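Local structure of putative GAF sensor protein (Burkholderia vietnamiensis, 5HL6) at residues Glu122-Val127 with Asp141-Val146. The protein probably reduces free L-methionine-(R)-S-oxide, as a GAF-domain member of the free methionine sulfoxide reductase family. Sequence-based numbering, arbitrary orientation.
Sequences ESEIVV and DVDSPV
Three carboxylates, those of E124, D141 and D143, gather on one face of this antiparallel strand pair. E124 is extended beyond CG, with CG anti to the backbone N (chi1 174°), and its end comes close to D141, the two side chains crossing at about a right angle; their planes are 36° apart and E124 OE1 lies 2.7 Å from D141 OD1. D143 lies alongside E124 instead, its OD1 3.1 Å from E124 CD with the planes 52° apart. V126 crosses D141, its CG2 3.4 Å from D141 OD1, and helix 91-99 packs over this face through V92, C93 and A96. On the opposite face I125 CG2 rests against V142 CB at 3.8 Å, both side chains touching M158 of helix 152-176. The backbone bonds I125 N to V142 O and V142 N to I125 O, both 2.9 Å, make these two the hydrogen-bonded pair between the non-hydrogen-bonded pairs E124-D143 and V126-D141. At the other end E122 and S123 both face S144 in a classic beta bulge: S144 O accepts in its carbonyl plane from E122 N (2.8 Å) and, tilted, from S123 N. Beyond it S123 OG donates to V146 O at 2.6 Å, nearly in line with the carbonyl, while S144 OG, bonded also to R58 O, takes V146 N in an ST turn. Within this hairpin of the GAF sheet, three acidic side chains are held close together beneath helix 91-99, consistent with a polar pocket as in free methionine-(R)-sulfoxide reductases.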
# COMPACT_ATOMS: atom_id res chain seq x y z
N GLU B 122 19.95 -2.73 -2.71
CA GLU B 122 21.29 -3.25 -2.45
C GLU B 122 21.32 -4.30 -1.36
O GLU B 122 22.15 -5.20 -1.41
CB GLU B 122 22.24 -2.09 -2.09
CG GLU B 122 23.71 -2.38 -2.33
CD GLU B 122 24.11 -2.17 -3.78
OE1 GLU B 122 23.50 -1.32 -4.47
OE2 GLU B 122 25.05 -2.86 -4.24
N SER B 123 20.42 -4.21 -0.38
CA SER B 123 20.27 -5.22 0.66
C SER B 123 18.79 -5.44 0.91
O SER B 123 17.94 -4.58 0.63
CB SER B 123 21.01 -4.83 1.95
OG SER B 123 20.64 -3.54 2.39
N GLU B 124 18.47 -6.61 1.45
CA GLU B 124 17.10 -7.08 1.44
C GLU B 124 16.93 -8.11 2.54
O GLU B 124 17.87 -8.85 2.86
CB GLU B 124 16.74 -7.66 0.07
CG GLU B 124 15.37 -8.31 -0.04
CD GLU B 124 15.04 -8.75 -1.46
OE1 GLU B 124 13.84 -8.94 -1.77
OE2 GLU B 124 15.98 -8.91 -2.26
N ILE B 125 15.74 -8.14 3.12
CA ILE B 125 15.35 -9.18 4.06
C ILE B 125 13.95 -9.65 3.66
O ILE B 125 13.07 -8.82 3.38
CB ILE B 125 15.38 -8.68 5.52
CG1 ILE B 125 14.94 -9.78 6.48
CG2 ILE B 125 14.49 -7.44 5.71
CD1 ILE B 125 15.14 -9.42 7.92
N VAL B 126 13.77 -10.97 3.59
CA VAL B 126 12.48 -11.57 3.26
C VAL B 126 12.11 -12.58 4.34
O VAL B 126 12.87 -13.53 4.59
CB VAL B 126 12.49 -12.27 1.89
CG1 VAL B 126 11.09 -12.78 1.60
CG2 VAL B 126 12.95 -11.31 0.80
N VAL B 127 10.95 -12.39 4.95
CA VAL B 127 10.47 -13.22 6.05
C VAL B 127 9.28 -14.03 5.54
O VAL B 127 8.26 -13.45 5.16
CB VAL B 127 10.06 -12.36 7.27
CG1 VAL B 127 9.52 -13.25 8.41
CG2 VAL B 127 11.24 -11.53 7.75
N ASP B 141 8.68 -8.57 2.56
CA ASP B 141 9.92 -8.21 1.86
C ASP B 141 10.26 -6.75 2.13
O ASP B 141 9.41 -5.88 1.96
CB ASP B 141 9.78 -8.44 0.35
CG ASP B 141 11.01 -8.02 -0.44
OD1 ASP B 141 12.15 -8.08 0.09
OD2 ASP B 141 10.84 -7.63 -1.61
N VAL B 142 11.51 -6.48 2.54
CA VAL B 142 11.99 -5.12 2.78
C VAL B 142 13.33 -4.94 2.09
O VAL B 142 14.21 -5.80 2.18
CB VAL B 142 12.13 -4.79 4.28
CG1 VAL B 142 12.50 -3.32 4.47
CG2 VAL B 142 10.84 -5.09 5.01
N ASP B 143 13.50 -3.80 1.43
CA ASP B 143 14.71 -3.51 0.68
C ASP B 143 15.29 -2.17 1.10
O ASP B 143 14.57 -1.26 1.52
CB ASP B 143 14.43 -3.51 -0.83
CG ASP B 143 13.91 -4.85 -1.32
OD1 ASP B 143 14.74 -5.69 -1.71
OD2 ASP B 143 12.69 -5.08 -1.27
N SER B 144 16.61 -2.05 0.95
CA SER B 144 17.34 -0.83 1.23
C SER B 144 18.26 -0.53 0.06
O SER B 144 18.77 -1.45 -0.57
CB SER B 144 18.18 -0.98 2.51
OG SER B 144 19.08 0.11 2.69
N PRO B 145 18.47 0.75 -0.27
CA PRO B 145 19.47 1.10 -1.29
C PRO B 145 20.89 1.12 -0.76
O PRO B 145 21.81 1.45 -1.52
CB PRO B 145 19.02 2.51 -1.74
CG PRO B 145 18.37 3.10 -0.53
CD PRO B 145 17.76 1.94 0.25
N VAL B 146 21.09 0.78 0.51
CA VAL B 146 22.40 0.78 1.15
C VAL B 146 22.86 -0.66 1.35
O VAL B 146 22.07 -1.52 1.77
CB VAL B 146 22.36 1.54 2.49
CG1 VAL B 146 23.69 1.43 3.22
CG2 VAL B 146 22.00 3.01 2.26